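Local atomic coordinates of RNA pseudouridylate synthase domain-containing protein 1 (Homo sapiens, PDB entry 5VBB), a protein that is probably a pseudouridine synthase of the RluA family, binding RNA and converting uridines in it to pseudouridine. Residues H128-E133 with R172-R177; S110-S115 with S181-P186; T96-A101 with Q252-T257. All coordinates share one frame; numbering follows the deposited sequence.

Interaction 1. Residues H128-E133 with R172-R177; sequences HTMCIE and RTHQLR. With SO4 (sulfate ion), chain D; SO4 (sulfate ion), chain C; SO4 (sulfate ion), chain B.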
loop_
_atom_site.group_PDB
_atom_site.type_symbol
_atom_site.label_atom_id
_atom_site.label_comp_id
_atom_site.label_asym_id
_atom_site.label_seq_id
_atom_site.Cartn_x
_atom_site.Cartn_y
_atom_site.Cartn_z
ATOM N N HIS A 128 4.768 -12.268 13.319
ATOM C CA HIS A 128 4.832 -12.120 11.860
ATOM C C HIS A 128 3.753 -13.042 11.289
ATOM O O HIS A 128 3.977 -14.228 11.141
ATOM C CB HIS A 128 6.242 -12.460 11.312
ATOM C CG HIS A 128 7.361 -12.207 12.276
ATOM N ND1 HIS A 128 7.699 -10.921 12.673
ATOM C CD2 HIS A 128 8.179 -13.085 12.902
ATOM C CE1 HIS A 128 8.690 -11.057 13.540
ATOM N NE2 HIS A 128 9.025 -12.343 13.695
ATOM N N THR A 129 2.570 -12.483 11.029
ATOM C CA THR A 129 1.375 -13.193 10.590
ATOM C C THR A 129 1.607 -14.081 9.367
ATOM O O THR A 129 1.273 -15.268 9.394
ATOM C CB THR A 129 0.240 -12.172 10.280
ATOM O OG1 THR A 129 0.118 -11.240 11.367
ATOM C CG2 THR A 129 -1.114 -12.846 10.068
ATOM N N MET A 130 2.242 -13.530 8.341
ATOM C CA MET A 130 2.408 -14.179 7.054
ATOM C C MET A 130 3.846 -14.608 6.771
ATOM O O MET A 130 4.786 -14.084 7.365
ATOM C CB MET A 130 1.928 -13.195 5.969
ATOM C CG MET A 130 0.533 -12.598 6.231
ATOM S SD MET A 130 -0.856 -13.748 6.383
ATOM C CE MET A 130 -1.009 -14.301 4.688
ATOM N N CYS A 131 4.026 -15.551 5.846
ATOM C CA CYS A 131 5.345 -16.058 5.464
ATOM C C CYS A 131 5.382 -16.508 4.021
ATOM O O CYS A 131 4.358 -16.789 3.432
ATOM C CB CYS A 131 5.740 -17.219 6.371
ATOM S SG CYS A 131 4.530 -18.561 6.394
ATOM N N ILE A 132 6.594 -16.683 3.510
ATOM C CA ILE A 132 6.850 -17.181 2.158
ATOM C C ILE A 132 6.817 -18.689 2.194
ATOM O O ILE A 132 7.339 -19.277 3.147
ATOM C CB ILE A 132 8.256 -16.688 1.687
ATOM C CG1 ILE A 132 8.277 -15.166 1.596
ATOM C CG2 ILE A 132 8.658 -17.297 0.375
ATOM C CD1 ILE A 132 7.479 -14.577 0.376
ATOM N N GLU A 133 6.313 -19.323 1.111
ATOM C CA GLU A 133 6.272 -20.794 0.960
ATOM C C GLU A 133 7.677 -21.337 1.133
ATOM O O GLU A 133 8.630 -20.668 0.741
ATOM C CB GLU A 133 5.760 -21.179 -0.444
ATOM C CG GLU A 133 6.838 -20.994 -1.512
ATOM C CD GLU A 133 6.442 -21.142 -2.956
ATOM O OE1 GLU A 133 6.396 -22.295 -3.436
ATOM O OE2 GLU A 133 6.364 -20.103 -3.646
ATOM N N ARG A 172 -3.041 -11.024 -1.040
ATOM C CA ARG A 172 -2.673 -11.762 0.186
ATOM C C ARG A 172 -2.514 -10.791 1.336
ATOM O O ARG A 172 -2.120 -9.668 1.110
ATOM C CB ARG A 172 -1.362 -12.551 0.001
ATOM C CG ARG A 172 -1.299 -13.464 -1.207
ATOM C CD ARG A 172 -1.874 -14.835 -0.888
ATOM N NE ARG A 172 -3.311 -14.737 -0.598
ATOM C CZ ARG A 172 -4.279 -14.604 -1.503
ATOM N NH1 ARG A 172 -5.546 -14.508 -1.116
ATOM N NH2 ARG A 172 -3.991 -14.573 -2.804
ATOM N N THR A 173 -2.735 -11.228 2.566
ATOM C CA THR A 173 -2.542 -10.347 3.728
ATOM C C THR A 173 -1.069 -9.946 3.817
ATOM O O THR A 173 -0.210 -10.768 3.550
ATOM C CB THR A 173 -3.042 -11.049 4.998
ATOM O OG1 THR A 173 -4.459 -11.154 4.926
ATOM C CG2 THR A 173 -2.616 -10.314 6.290
ATOM N N HIS A 174 -0.775 -8.668 4.061
ATOM C CA HIS A 174 0.602 -8.135 4.137
ATOM C C HIS A 174 1.469 -8.510 2.909
ATOM O O HIS A 174 2.691 -8.605 3.021
ATOM C CB HIS A 174 1.293 -8.612 5.408
ATOM C CG HIS A 174 0.550 -8.325 6.677
ATOM N ND1 HIS A 174 0.788 -9.063 7.813
ATOM C CD2 HIS A 174 -0.398 -7.402 6.949
ATOM C CE1 HIS A 174 0.014 -8.542 8.756
ATOM N NE2 HIS A 174 -0.734 -7.560 8.275
ATOM N N GLN A 175 0.845 -8.737 1.754
ATOM C CA GLN A 175 1.565 -9.186 0.550
ATOM C C GLN A 175 2.798 -8.406 0.203
ATOM O O GLN A 175 3.857 -8.983 -0.012
ATOM C CB GLN A 175 0.660 -9.113 -0.661
ATOM C CG GLN A 175 1.356 -9.569 -1.927
ATOM C CD GLN A 175 0.432 -9.994 -3.025
ATOM O OE1 GLN A 175 -0.598 -10.650 -2.805
ATOM N NE2 GLN A 175 0.769 -9.636 -4.243
ATOM N N LEU A 176 2.654 -7.096 0.099
ATOM C CA LEU A 176 3.754 -6.246 -0.360
ATOM C C LEU A 176 4.882 -6.267 0.649
ATOM O O LEU A 176 6.050 -6.352 0.279
ATOM C CB LEU A 176 3.236 -4.804 -0.548
ATOM C CG LEU A 176 2.062 -4.688 -1.502
ATOM C CD1 LEU A 176 1.524 -3.306 -1.521
ATOM C CD2 LEU A 176 2.438 -5.148 -2.891
ATOM N N ARG A 177 4.530 -6.252 1.932
ATOM C CA ARG A 177 5.542 -6.255 2.972
ATOM C C ARG A 177 6.258 -7.580 3.040
ATOM O O ARG A 177 7.470 -7.617 3.257
ATOM C CB ARG A 177 4.905 -5.954 4.323
ATOM C CG ARG A 177 4.335 -4.546 4.405
ATOM C CD ARG A 177 3.235 -4.479 5.433
ATOM N NE ARG A 177 3.820 -4.510 6.775
ATOM C CZ ARG A 177 3.142 -4.395 7.910
ATOM N NH1 ARG A 177 1.821 -4.269 7.897
ATOM N NH2 ARG A 177 3.777 -4.419 9.069
HETATM S S SO4 D . -4.726 -14.492 2.860
HETATM O O1 SO4 D . -4.738 -15.675 3.716
HETATM O O2 SO4 D . -5.734 -14.632 1.788
HETATM O O3 SO4 D . -3.377 -14.268 2.316
HETATM O O4 SO4 D . -5.059 -13.357 3.668
HETATM S S SO4 C . -6.596 -13.053 -4.699
HETATM O O1 SO4 C . -5.534 -13.857 -5.301
HETATM O O2 SO4 C . -7.654 -13.929 -4.267
HETATM O O3 SO4 C . -6.133 -12.372 -3.525
HETATM O O4 SO4 C . -7.077 -12.070 -5.659
HETATM S S SO4 B . 0.153 -3.221 10.920
HETATM O O1 SO4 B . 0.920 -4.385 10.452
HETATM O O2 SO4 B . -1.072 -3.720 11.557
HETATM O O3 SO4 B . 0.924 -2.421 11.849
HETATM O O4 SO4 B . -0.166 -2.353 9.791
#
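Two successive bends, chi2 -59° and chi3 -71°, fold the Met130 side chain over the loop before helix 175-182, while chi1 -54° puts CG of His174 beside the backbone N and anti to the carbonyl carbon, so that the ring edge lies near Thr129 OG1. The contact illustrates how a flexible apolar chain can border an anion site. Met130 CG lies 3.3 Å from the carbonyl O of Thr173, and SD rests against Thr173 CB. The methyl CE comes within 3.4 Å of O3 of the chain D sulfate. Thr129 meets His174 differently: OG1 stands 3.8 Å from CE1, and the two side chains cross nearly perpendicularly. One face of the same ring carries Thr173 CG2, while ND1 is hydrogen-bonded to Tyr193 OH, which also bonds to Met130 N.

The chain D sulfate is gripped by Thr173 OG1, 2.6 Å from O4, and by Thr173 N, which bonds to O3. Arg172 adds NE to O3 and NH1 to O2, and turns NH2 to the chain C sulfate. A separate site lies at Arg177, where NH1 bonds to O1 of the chain B sulfate at 2.7 Å while forming a salt bridge with Asp67, the active-site residue inferred by similarity. Both sites suit oxyanions; the sulfates, probably from the crystallisation liquor, are consistent with a surface able to receive RNA phosphates, the Arg177 site beside Asp67.

Interaction 2. Residues S110-S115 with S181-P186; sequences SRVTIS and SALGHP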
loop_
_atom_site.group_PDB
_atom_site.type_symbol
_atom_site.label_atom_id
_atom_site.label_comp_id
_atom_site.label_asym_id
_atom_site.label_seq_id
_atom_site.Cartn_x
_atom_site.Cartn_y
_atom_site.Cartn_z
ATOM N N SER A 110 15.817 -3.292 -12.754
ATOM C CA SER A 110 14.861 -2.193 -12.939
ATOM C C SER A 110 13.431 -2.621 -12.604
ATOM O O SER A 110 12.636 -1.804 -12.155
ATOM C CB SER A 110 14.930 -1.632 -14.357
ATOM O OG SER A 110 14.201 -2.408 -15.291
ATOM N N ARG A 111 13.104 -3.899 -12.840
ATOM C CA ARG A 111 11.768 -4.438 -12.577
ATOM C C ARG A 111 11.898 -5.856 -12.081
ATOM O O ARG A 111 12.745 -6.614 -12.581
ATOM C CB ARG A 111 10.905 -4.408 -13.851
ATOM C CG ARG A 111 9.460 -4.885 -13.663
ATOM C CD ARG A 111 8.698 -4.714 -14.946
ATOM N NE ARG A 111 7.251 -4.768 -14.768
ATOM C CZ ARG A 111 6.377 -4.635 -15.761
ATOM N NH1 ARG A 111 6.799 -4.422 -16.999
ATOM N NH2 ARG A 111 5.073 -4.689 -15.521
ATOM N N VAL A 112 11.108 -6.204 -11.072
ATOM C CA VAL A 112 11.133 -7.540 -10.469
ATOM C C VAL A 112 9.717 -8.065 -10.378
ATOM O O VAL A 112 8.838 -7.375 -9.854
ATOM C CB VAL A 112 11.782 -7.504 -9.058
ATOM C CG1 VAL A 112 11.765 -8.872 -8.385
ATOM C CG2 VAL A 112 13.195 -6.951 -9.113
ATOM N N THR A 113 9.517 -9.305 -10.812
ATOM C CA THR A 113 8.249 -10.022 -10.655
ATOM C C THR A 113 8.463 -10.860 -9.412
ATOM O O THR A 113 9.432 -11.605 -9.360
ATOM C CB THR A 113 7.981 -10.916 -11.868
ATOM O OG1 THR A 113 7.862 -10.090 -13.008
ATOM C CG2 THR A 113 6.717 -11.697 -11.728
ATOM N N ILE A 114 7.623 -10.720 -8.398
ATOM C CA ILE A 114 7.767 -11.484 -7.147
ATOM C C ILE A 114 6.582 -12.397 -7.112
ATOM O O ILE A 114 5.439 -11.935 -6.983
ATOM C CB ILE A 114 7.806 -10.617 -5.886
ATOM C CG1 ILE A 114 8.733 -9.387 -6.081
ATOM C CG2 ILE A 114 8.258 -11.505 -4.721
ATOM C CD1 ILE A 114 8.599 -8.347 -5.078
ATOM N N SER A 115 6.838 -13.681 -7.246
ATOM C CA SER A 115 5.781 -14.679 -7.393
ATOM C C SER A 115 5.737 -15.714 -6.271
ATOM O O SER A 115 4.862 -16.562 -6.317
ATOM C CB SER A 115 5.982 -15.390 -8.728
ATOM O OG SER A 115 7.221 -16.082 -8.753
ATOM N N SER A 181 10.334 -8.014 1.831
ATOM C CA SER A 181 11.187 -8.593 2.866
ATOM C C SER A 181 11.809 -9.904 2.381
ATOM O O SER A 181 12.999 -10.137 2.612
ATOM C CB SER A 181 10.387 -8.811 4.146
ATOM O OG SER A 181 11.176 -9.449 5.135
ATOM N N ALA A 182 11.030 -10.730 1.664
ATOM C CA ALA A 182 11.504 -11.991 1.099
ATOM C C ALA A 182 12.610 -11.779 0.041
ATOM O O ALA A 182 13.451 -12.655 -0.126
ATOM C CB ALA A 182 10.352 -12.751 0.478
ATOM N N LEU A 183 12.570 -10.647 -0.708
ATOM C CA LEU A 183 13.624 -10.298 -1.676
ATOM C C LEU A 183 14.905 -9.830 -0.975
ATOM O O LEU A 183 15.880 -9.574 -1.663
ATOM C CB LEU A 183 13.225 -9.115 -2.587
ATOM C CG LEU A 183 12.290 -9.305 -3.714
ATOM C CD1 LEU A 183 12.138 -7.963 -4.488
ATOM C CD2 LEU A 183 12.751 -10.410 -4.624
ATOM N N GLY A 184 14.831 -9.535 0.321
ATOM C CA GLY A 184 15.914 -8.944 1.089
ATOM C C GLY A 184 15.856 -7.431 1.059
ATOM O O GLY A 184 16.867 -6.803 1.346
ATOM N N HIS A 185 14.673 -6.817 0.709
ATOM C CA HIS A 185 14.490 -5.357 0.620
ATOM C C HIS A 185 13.250 -4.955 1.363
ATOM O O HIS A 185 12.275 -4.493 0.756
ATOM C CB HIS A 185 14.458 -4.921 -0.856
ATOM C CG HIS A 185 15.724 -5.284 -1.563
ATOM N ND1 HIS A 185 16.896 -4.613 -1.313
ATOM C CD2 HIS A 185 15.974 -6.271 -2.452
ATOM C CE1 HIS A 185 17.817 -5.187 -2.066
ATOM N NE2 HIS A 185 17.298 -6.192 -2.763
ATOM N N PRO A 186 13.241 -5.154 2.698
ATOM C CA PRO A 186 12.029 -4.846 3.467
ATOM C C PRO A 186 11.624 -3.385 3.412
ATOM O O PRO A 186 12.455 -2.500 3.206
ATOM C CB PRO A 186 12.393 -5.264 4.904
ATOM C CG PRO A 186 13.857 -5.372 4.925
ATOM C CD PRO A 186 14.311 -5.712 3.566
#
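Leu183 meets Val112 and Ile114 mainly through methyl groups, an instructive case of one leucine linking a helix end to a strand. The apolar contacts come first. Ile114 CD1 approaches Leu183 CD1 to 3.6 Å, and Val112 CG1 stands 4.0 Å from the same methyl. Both strand residues reach toward the leucine tip to tip. With CD1 extended away from CA (chi2 -177°), the leucine presents this methyl as its leading atom to both partners, while CD2 lies 4.2 Å from Val112 CG1. Leu148 of strand 146-156 touches both Ile114 and Leu183, so the leucine meets a second strand of the sheet as well. Without the branched end, as with an alanine here, Ile114 CD1 and Val112 CG1 would probably lose their shared partner and a gap would open between the helix end and the strand.

Backbone bonds set the frame on each side. On the helix side, Gly184 N is bonded to Ser181 O at 3.0 Å, and the positive phi of Gly184 (90°) turns the chain out of the helix just after Leu183, in a Schellman motif. On the strand side, Val112 pairs with Leu148 and Ile114 with Thr146.

Polar bonds tie the flanking residues to the fold: His185 ND1 is bonded to Arg104 O, and Arg111 forms a salt bridge with Asp147. The contact as a whole is a helix C-terminus packed on a strand, with Leu183 laid on the antiparallel sheet of the pseudouridine synthase fold.

Interaction 3. Residues T96-A101 with Q252-T257; sequences TKAYLA and QALRAT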
loop_
_atom_site.group_PDB
_atom_site.type_symbol
_atom_site.label_atom_id
_atom_site.label_comp_id
_atom_site.label_asym_id
_atom_site.label_seq_id
_atom_site.Cartn_x
_atom_site.Cartn_y
_atom_site.Cartn_z
ATOM N N THR A 96 -7.840 -2.409 -9.747
ATOM C CA THR A 96 -6.420 -2.161 -9.989
ATOM C C THR A 96 -5.882 -1.339 -8.809
ATOM O O THR A 96 -6.498 -0.350 -8.408
ATOM C CB THR A 96 -6.196 -1.449 -11.311
ATOM O OG1 THR A 96 -6.755 -2.246 -12.338
ATOM C CG2 THR A 96 -4.719 -1.215 -11.616
ATOM N N LYS A 97 -4.727 -1.744 -8.267
ATOM C CA LYS A 97 -4.085 -1.028 -7.179
ATOM C C LYS A 97 -2.604 -0.934 -7.403
ATOM O O LYS A 97 -2.023 -1.873 -7.916
ATOM C CB LYS A 97 -4.267 -1.787 -5.852
ATOM C CG LYS A 97 -5.671 -2.062 -5.402
ATOM C CD LYS A 97 -5.684 -2.460 -3.925
ATOM C CE LYS A 97 -7.026 -2.957 -3.463
ATOM N NZ LYS A 97 -6.974 -3.582 -2.113
ATOM N N ALA A 98 -1.981 0.171 -6.972
ATOM C CA ALA A 98 -0.538 0.327 -6.953
ATOM C C ALA A 98 -0.137 1.106 -5.719
ATOM O O ALA A 98 -0.911 1.919 -5.169
ATOM C CB ALA A 98 -0.008 0.991 -8.224
ATOM N N TYR A 99 1.063 0.821 -5.242
ATOM C CA TYR A 99 1.587 1.413 -4.029
ATOM C C TYR A 99 2.937 1.966 -4.292
ATOM O O TYR A 99 3.624 1.502 -5.196
ATOM C CB TYR A 99 1.761 0.335 -2.939
ATOM C CG TYR A 99 0.503 -0.359 -2.505
ATOM C CD1 TYR A 99 -0.192 -1.194 -3.375
ATOM C CD2 TYR A 99 -0.004 -0.187 -1.215
ATOM C CE1 TYR A 99 -1.390 -1.788 -3.002
ATOM C CE2 TYR A 99 -1.180 -0.824 -0.815
ATOM C CZ TYR A 99 -1.870 -1.616 -1.719
ATOM O OH TYR A 99 -2.976 -2.316 -1.361
ATOM N N LEU A 100 3.360 2.888 -3.435
ATOM C CA LEU A 100 4.713 3.402 -3.414
ATOM C C LEU A 100 5.329 2.914 -2.136
ATOM O O LEU A 100 4.624 2.782 -1.126
ATOM C CB LEU A 100 4.728 4.936 -3.398
ATOM C CG LEU A 100 4.197 5.612 -4.635
ATOM C CD1 LEU A 100 4.057 7.083 -4.419
ATOM C CD2 LEU A 100 5.081 5.342 -5.855
ATOM N N ALA A 101 6.666 2.751 -2.131
ATOM C CA ALA A 101 7.380 2.352 -0.931
ATOM C C ALA A 101 8.810 2.750 -0.982
ATOM O O ALA A 101 9.359 2.909 -2.070
ATOM C CB ALA A 101 7.298 0.842 -0.740
ATOM N N GLN A 252 0.834 7.201 -16.122
ATOM C CA GLN A 252 0.159 7.153 -17.429
ATOM C C GLN A 252 0.000 5.691 -17.920
ATOM O O GLN A 252 -1.028 5.337 -18.474
ATOM C CB GLN A 252 0.927 7.961 -18.499
ATOM C CG GLN A 252 1.009 9.457 -18.241
ATOM C CD GLN A 252 -0.356 10.055 -18.144
ATOM O OE1 GLN A 252 -1.168 9.918 -19.061
ATOM N NE2 GLN A 252 -0.694 10.606 -16.993
ATOM N N ALA A 253 0.983 4.819 -17.670
ATOM C CA ALA A 253 0.843 3.412 -18.075
ATOM C C ALA A 253 -0.191 2.681 -17.213
ATOM O O ALA A 253 -0.993 1.903 -17.738
ATOM C CB ALA A 253 2.190 2.684 -18.037
ATOM N N LEU A 254 -0.229 2.983 -15.924
ATOM C CA LEU A 254 -1.227 2.401 -15.018
ATOM C C LEU A 254 -2.618 2.738 -15.463
ATOM O O LEU A 254 -3.444 1.853 -15.578
ATOM C CB LEU A 254 -1.064 2.948 -13.581
ATOM C CG LEU A 254 -0.157 2.196 -12.643
ATOM C CD1 LEU A 254 0.037 2.974 -11.385
ATOM C CD2 LEU A 254 -0.759 0.814 -12.259
ATOM N N ARG A 255 -2.865 4.015 -15.747
ATOM C CA ARG A 255 -4.194 4.536 -16.150
ATOM C C ARG A 255 -4.700 3.894 -17.415
ATOM O O ARG A 255 -5.903 3.596 -17.519
ATOM C CB ARG A 255 -4.136 6.067 -16.326
ATOM C CG ARG A 255 -3.930 6.826 -15.019
ATOM C CD ARG A 255 -3.881 8.349 -15.231
ATOM N NE ARG A 255 -4.310 9.087 -14.033
ATOM C CZ ARG A 255 -3.750 10.195 -13.535
ATOM N NH1 ARG A 255 -4.245 10.759 -12.442
ATOM N NH2 ARG A 255 -2.689 10.742 -14.123
ATOM N N ALA A 256 -3.778 3.633 -18.371
ATOM C CA ALA A 256 -4.110 3.016 -19.668
ATOM C C ALA A 256 -4.204 1.510 -19.630
ATOM O O ALA A 256 -4.690 0.927 -20.609
ATOM C CB ALA A 256 -3.085 3.404 -20.703
ATOM N N THR A 257 -3.787 0.863 -18.538
ATOM C CA THR A 257 -3.862 -0.598 -18.471
ATOM C C THR A 257 -5.305 -1.081 -18.368
ATOM O O THR A 257 -6.052 -0.573 -17.551
ATOM C CB THR A 257 -3.021 -1.149 -17.318
ATOM O OG1 THR A 257 -1.676 -0.684 -17.482
ATOM C CG2 THR A 257 -2.994 -2.681 -17.290
#
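Ala98 and Leu254 join the last helix of the chain, 247-256, to the large antiparallel sheet of the pseudouridine synthase fold, an example of helix-on-sheet packing in which a small strand residue receives a large one from the helix. The apolar contact is compact. Leu254 CD1, carried away from CA by chi2 172°, comes 3.7 Å from Ala98 CB, and CD2 of the same leucine lies 4.1 Å from that methyl, so both methyls of the leucine fork face Ala98 CB from the same side. Thr96 CG2 is more distant, 4.5 Å from Leu254 CD2. All three residues are buried, and Leu165 of strand 159-168 also touches Ala98.

Backbone bonding fixes the floor of this packing. Strand 96-104 runs between strands 159-168 and 208-216, antiparallel to both: Ala98 pairs with Phe211 and Tyr212, Thr96 with Arg214, and Tyr99 with Leu166.

Among the polar bonds, one from NH1 of Arg214 to Thr257 O ties the residue after the helix to strand 208-216. Others finish the helix itself. Thr257 N is bonded to Leu254 O at 3.1 Å, and the threonine hydroxyl turns back on the last turn, where OG1 donates to Ala253 O at 2.7 Å from above the carbonyl plane, 35° out of it.

Overall arrangement
Together the three contacts show how helices can tie separate sheets into one fold. Interactions 2 and 3 share the seven-stranded antiparallel sheet, while interaction 1 brings the small three-stranded sheet against the start of helix 175-182. Along the chain they enclose one another: the 96-101/252-257 pair spans the 110-115/181-186 pair, which spans the 128-133/172-177 pair. Interactions 1 and 2 use opposite ends of helix 175-182; their centres lie 13 Å apart, and they meet where Ile132 CG1 packs on Ala182 CB at 3.4 Å. Interaction 3 is centred 21 Å from interaction 1, yet Leu176 of the helix packs against Tyr99. Interactions 2 and 3, 18 Å apart between centres, do not touch. Helix 175-182, whose Arg177 pairs with Asp67, thus links the small sheet and the large one.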